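Local structure of UL18 protein (Human herpesvirus 5, 3D2U) at residues F184-G196 against F208-Q220. The protein modulates host natural killer cell activity as a viral MHC class I mimic that engages the inhibitory leukocyte receptor LILRB1. The protein carries 4 engineered substitutions. Sequence-based numbering, arbitrary orientation.
Unlike the reference sequence in segment 184-196: Pro-186 (reference Thr). Engineered in segment 208-220: Gln-220 (natural residue Asn).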
loop_
_atom_site.group_PDB
_atom_site.type_symbol
_atom_site.label_atom_id
_atom_site.label_comp_id
_atom_site.label_asym_id
_atom_site.label_seq_id
_atom_site.Cartn_x
_atom_site.Cartn_y
_atom_site.Cartn_z
ATOM N N PHE A 184 -27.656 -4.095 -14.233
ATOM C CA PHE A 184 -27.334 -2.684 -14.421
ATOM C C PHE A 184 -25.843 -2.366 -14.587
ATOM O O PHE A 184 -25.497 -1.337 -15.169
ATOM C CB PHE A 184 -27.870 -1.848 -13.250
ATOM C CG PHE A 184 -29.367 -1.792 -13.152
ATOM C CD1 PHE A 184 -30.070 -2.739 -12.401
ATOM C CD2 PHE A 184 -30.078 -0.746 -13.747
ATOM C CE1 PHE A 184 -31.457 -2.634 -12.231
ATOM C CE2 PHE A 184 -31.462 -0.636 -13.581
ATOM C CZ PHE A 184 -32.150 -1.584 -12.820
ATOM N N GLN A 185 -24.957 -3.219 -14.075
ATOM C CA GLN A 185 -23.518 -2.936 -14.171
ATOM C C GLN A 185 -23.081 -2.792 -15.625
ATOM O O GLN A 185 -23.710 -3.346 -16.525
ATOM C CB GLN A 185 -22.702 -4.036 -13.481
ATOM C CG GLN A 185 -22.651 -5.343 -14.242
ATOM C CD GLN A 185 -22.009 -6.454 -13.442
ATOM O OE1 GLN A 185 -22.127 -7.624 -13.789
ATOM N NE2 GLN A 185 -21.318 -6.091 -12.375
ATOM N N PRO A 186 -21.996 -2.039 -15.876
ATOM C CA PRO A 186 -21.535 -1.864 -17.260
ATOM C C PRO A 186 -21.072 -3.174 -17.879
ATOM O O PRO A 186 -20.906 -4.173 -17.181
ATOM C CB PRO A 186 -20.351 -0.889 -17.145
ATOM C CG PRO A 186 -20.301 -0.459 -15.693
ATOM C CD PRO A 186 -21.031 -1.498 -14.900
ATOM N N PRO A 187 -20.868 -3.183 -19.205
ATOM C CA PRO A 187 -20.402 -4.368 -19.930
ATOM C C PRO A 187 -18.879 -4.395 -19.793
ATOM O O PRO A 187 -18.295 -3.440 -19.292
ATOM C CB PRO A 187 -20.844 -4.078 -21.355
ATOM C CG PRO A 187 -20.644 -2.578 -21.442
ATOM C CD PRO A 187 -21.257 -2.114 -20.145
ATOM N N VAL A 188 -18.235 -5.472 -20.227
ATOM C CA VAL A 188 -16.776 -5.535 -20.144
ATOM C C VAL A 188 -16.187 -4.317 -20.844
ATOM O O VAL A 188 -16.542 -4.008 -21.977
ATOM C CB VAL A 188 -16.212 -6.801 -20.811
ATOM C CG1 VAL A 188 -14.700 -6.729 -20.870
ATOM C CG2 VAL A 188 -16.637 -8.016 -20.039
ATOM N N THR A 189 -15.289 -3.622 -20.160
ATOM C CA THR A 189 -14.673 -2.436 -20.716
ATOM C C THR A 189 -13.157 -2.637 -20.803
ATOM O O THR A 189 -12.465 -2.732 -19.784
ATOM C CB THR A 189 -15.034 -1.217 -19.855
ATOM O OG1 THR A 189 -16.461 -1.158 -19.720
ATOM C CG2 THR A 189 -14.549 0.058 -20.500
ATOM N N HIS A 190 -12.658 -2.724 -22.037
ATOM C CA HIS A 190 -11.239 -2.921 -22.299
ATOM C C HIS A 190 -10.434 -1.639 -22.087
ATOM O O HIS A 190 -10.939 -0.538 -22.275
ATOM C CB HIS A 190 -11.046 -3.480 -23.714
ATOM C CG HIS A 190 -11.765 -4.776 -23.943
ATOM N ND1 HIS A 190 -11.726 -5.814 -23.036
ATOM C CD2 HIS A 190 -12.554 -5.196 -24.962
ATOM C CE1 HIS A 190 -12.461 -6.815 -23.484
ATOM N NE2 HIS A 190 -12.974 -6.467 -24.650
ATOM N N PRO A 191 -9.162 -1.779 -21.695
ATOM C CA PRO A 191 -8.291 -0.632 -21.443
ATOM C C PRO A 191 -7.755 0.091 -22.665
ATOM O O PRO A 191 -7.731 -0.439 -23.772
ATOM C CB PRO A 191 -7.153 -1.255 -20.649
ATOM C CG PRO A 191 -6.972 -2.582 -21.374
ATOM C CD PRO A 191 -8.419 -3.054 -21.548
ATOM N N VAL A 192 -7.334 1.323 -22.429
ATOM C CA VAL A 192 -6.664 2.131 -23.422
ATOM C C VAL A 192 -5.265 1.704 -22.983
ATOM O O VAL A 192 -4.984 1.708 -21.790
ATOM C CB VAL A 192 -6.904 3.651 -23.145
ATOM C CG1 VAL A 192 -5.846 4.501 -23.839
ATOM C CG2 VAL A 192 -8.298 4.066 -23.614
ATOM N N VAL A 193 -4.426 1.267 -23.914
ATOM C CA VAL A 193 -3.082 0.825 -23.561
ATOM C C VAL A 193 -2.035 1.748 -24.179
ATOM O O VAL A 193 -2.144 2.133 -25.336
ATOM C CB VAL A 193 -2.827 -0.648 -24.031
ATOM C CG1 VAL A 193 -1.384 -1.058 -23.757
ATOM C CG2 VAL A 193 -3.776 -1.599 -23.315
ATOM N N LYS A 194 -1.031 2.119 -23.393
ATOM C CA LYS A 194 0.023 2.998 -23.877
ATOM C C LYS A 194 1.371 2.493 -23.404
ATOM O O LYS A 194 1.497 2.022 -22.271
ATOM C CB LYS A 194 -0.209 4.423 -23.381
ATOM C CG LYS A 194 0.872 5.387 -23.796
ATOM C CD LYS A 194 0.396 6.819 -23.658
ATOM C CE LYS A 194 1.429 7.788 -24.203
ATOM N NZ LYS A 194 0.755 9.025 -24.655
ATOM N N GLY A 195 2.379 2.585 -24.269
ATOM C CA GLY A 195 3.701 2.115 -23.890
ATOM C C GLY A 195 4.824 2.837 -24.609
ATOM O O GLY A 195 4.584 3.585 -25.554
ATOM N N GLY A 196 6.055 2.608 -24.165
ATOM C CA GLY A 196 7.199 3.239 -24.798
ATOM C C GLY A 196 8.459 2.934 -24.020
ATOM O O GLY A 196 8.457 2.043 -23.162
ATOM N N PHE A 208 8.039 0.766 -20.583
ATOM C CA PHE A 208 6.855 0.853 -19.733
ATOM C C PHE A 208 5.616 0.555 -20.572
ATOM O O PHE A 208 5.645 0.682 -21.794
ATOM C CB PHE A 208 6.731 2.250 -19.099
ATOM C CG PHE A 208 6.430 3.349 -20.088
ATOM C CD1 PHE A 208 5.118 3.642 -20.457
ATOM C CD2 PHE A 208 7.464 4.090 -20.652
ATOM C CE1 PHE A 208 4.845 4.657 -21.376
ATOM C CE2 PHE A 208 7.200 5.108 -21.570
ATOM C CZ PHE A 208 5.889 5.393 -21.931
ATOM N N CYS A 209 4.541 0.147 -19.903
ATOM C CA CYS A 209 3.270 -0.167 -20.545
ATOM C C CYS A 209 2.176 -0.056 -19.495
ATOM O O CYS A 209 2.191 -0.798 -18.513
ATOM C CB CYS A 209 3.278 -1.583 -21.100
ATOM S SG CYS A 209 1.814 -1.979 -22.114
ATOM N N THR A 210 1.227 0.850 -19.724
ATOM C CA THR A 210 0.129 1.111 -18.781
ATOM C C THR A 210 -1.274 0.922 -19.376
ATOM O O THR A 210 -1.525 1.282 -20.528
ATOM C CB THR A 210 0.221 2.558 -18.240
ATOM O OG1 THR A 210 1.530 2.785 -17.708
ATOM C CG2 THR A 210 -0.812 2.803 -17.157
ATOM N N SER A 211 -2.175 0.350 -18.579
ATOM C CA SER A 211 -3.555 0.120 -18.996
ATOM C C SER A 211 -4.473 1.068 -18.219
ATOM O O SER A 211 -4.362 1.196 -16.997
ATOM C CB SER A 211 -3.946 -1.347 -18.757
ATOM O OG SER A 211 -3.266 -2.201 -19.669
ATOM N N TYR A 212 -5.376 1.727 -18.940
ATOM C CA TYR A 212 -6.287 2.707 -18.354
ATOM C C TYR A 212 -7.775 2.395 -18.536
ATOM O O TYR A 212 -8.200 1.947 -19.602
ATOM C CB TYR A 212 -6.044 4.098 -18.961
ATOM C CG TYR A 212 -4.606 4.582 -19.009
ATOM C CD1 TYR A 212 -3.708 4.100 -19.976
ATOM C CD2 TYR A 212 -4.162 5.575 -18.131
ATOM C CE1 TYR A 212 -2.405 4.603 -20.067
ATOM C CE2 TYR A 212 -2.859 6.093 -18.220
ATOM C CZ TYR A 212 -1.990 5.601 -19.189
ATOM O OH TYR A 212 -0.709 6.103 -19.290
ATOM N N GLY A 213 -8.555 2.660 -17.491
ATOM C CA GLY A 213 -9.996 2.474 -17.530
ATOM C C GLY A 213 -10.591 1.124 -17.886
ATOM O O GLY A 213 -11.535 1.051 -18.670
ATOM N N PHE A 214 -10.085 0.049 -17.301
ATOM C CA PHE A 214 -10.649 -1.247 -17.608
ATOM C C PHE A 214 -11.502 -1.746 -16.469
ATOM O O PHE A 214 -11.298 -1.368 -15.321
ATOM C CB PHE A 214 -9.553 -2.278 -17.954
ATOM C CG PHE A 214 -8.475 -2.437 -16.900
ATOM C CD1 PHE A 214 -8.479 -3.530 -16.036
ATOM C CD2 PHE A 214 -7.416 -1.528 -16.821
ATOM C CE1 PHE A 214 -7.430 -3.723 -15.114
ATOM C CE2 PHE A 214 -6.371 -1.708 -15.912
ATOM C CZ PHE A 214 -6.376 -2.810 -15.055
ATOM N N PHE A 215 -12.462 -2.594 -16.830
ATOM C CA PHE A 215 -13.394 -3.234 -15.924
ATOM C C PHE A 215 -13.890 -4.488 -16.657
ATOM O O PHE A 215 -14.264 -4.419 -17.818
ATOM C CB PHE A 215 -14.591 -2.309 -15.654
ATOM C CG PHE A 215 -15.680 -2.966 -14.882
ATOM C CD1 PHE A 215 -15.502 -3.263 -13.530
ATOM C CD2 PHE A 215 -16.866 -3.338 -15.504
ATOM C CE1 PHE A 215 -16.489 -3.924 -12.810
ATOM C CE2 PHE A 215 -17.865 -4.005 -14.786
ATOM C CZ PHE A 215 -17.673 -4.297 -13.439
ATOM N N PRO A 216 -13.861 -5.672 -16.005
ATOM C CA PRO A 216 -13.465 -5.969 -14.625
ATOM C C PRO A 216 -11.986 -5.692 -14.381
ATOM O O PRO A 216 -11.231 -5.399 -15.307
ATOM C CB PRO A 216 -13.778 -7.465 -14.495
ATOM C CG PRO A 216 -14.859 -7.676 -15.490
ATOM C CD PRO A 216 -14.371 -6.878 -16.660
ATOM N N GLY A 217 -11.583 -5.806 -13.122
ATOM C CA GLY A 217 -10.207 -5.539 -12.747
ATOM C C GLY A 217 -9.112 -6.535 -13.112
ATOM O O GLY A 217 -7.945 -6.150 -13.120
ATOM N N GLU A 218 -9.429 -7.791 -13.410
ATOM C CA GLU A 218 -8.343 -8.702 -13.746
ATOM C C GLU A 218 -7.792 -8.412 -15.130
ATOM O O GLU A 218 -8.540 -8.177 -16.080
ATOM C CB GLU A 218 -8.756 -10.175 -13.622
ATOM C CG GLU A 218 -7.628 -11.167 -14.027
ATOM C CD GLU A 218 -6.269 -10.936 -13.324
ATOM O OE1 GLU A 218 -5.877 -9.768 -13.066
ATOM O OE2 GLU A 218 -5.568 -11.942 -13.056
ATOM N N ILE A 219 -6.466 -8.440 -15.229
ATOM C CA ILE A 219 -5.795 -8.124 -16.471
ATOM C C ILE A 219 -4.392 -8.719 -16.451
ATOM O O ILE A 219 -3.854 -9.003 -15.394
ATOM C CB ILE A 219 -5.730 -6.578 -16.611
ATOM C CG1 ILE A 219 -5.254 -6.163 -17.998
ATOM C CG2 ILE A 219 -4.817 -6.003 -15.513
ATOM C CD1 ILE A 219 -5.500 -4.671 -18.280
ATOM N N GLN A 220 -3.814 -8.925 -17.627
ATOM C CA GLN A 220 -2.463 -9.459 -17.735
ATOM C C GLN A 220 -1.725 -8.522 -18.686
ATOM O O GLN A 220 -2.176 -8.250 -19.799
ATOM C CB GLN A 220 -2.470 -10.909 -18.263
ATOM C CG GLN A 220 -1.074 -11.535 -18.393
ATOM C CD GLN A 220 -1.099 -13.030 -18.726
ATOM O OE1 GLN A 220 -0.092 -13.597 -19.165
ATOM N NE2 GLN A 220 -2.245 -13.670 -18.512
#
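Phe-208 lays one ring face against the backbone of Gly-196, its own hydrogen-bonded partner: Gly-196 CA stands 4.1 Å from the centroid of the Phe-208 ring, a CH-pi contact. A chi1 of 68° places CG over the backbone, flanked by N and C, and swings the ring across the neighbouring strand. In this antiparallel hairpin of the immunoglobulin C1-set domain, paired backbone hydrogen bonds at Val-192/Tyr-212, Lys-194/Thr-210 and Gly-196/Phe-208 send alternate side chains to two faces. On one, Phe-208, Thr-210 and Tyr-212 meet a chain of another protein, whose backbone hydrogen-bonds Thr-210 OG1; Val-192 O lies in the plane of the Tyr-212 ring, 3.3 Å from Tyr-212 CD1. On the other, Val-193 CG1 packs 3.7 Å from Cys-209 SG, disulfide-bonded to Cys-265, while Ser-211 OG is buried without a polar partner. The chain turns a corner at Gly-213, which forms with Phe-214 a G1 beta bulge opposite Phe-249; beyond it Thr-189 and Phe-215 make one isolated antiparallel bridge. Before that bridge, Pro-191 CB rests 3.8 Å from Phe-214 CB. Phe-215, joined to Pro-216 by a cis peptide bond, presents its ring edge to residues 185-187, leading from the alpha1-alpha2 platform, with Pro-186 O in plane 3.9 Å from Phe-215 CE2.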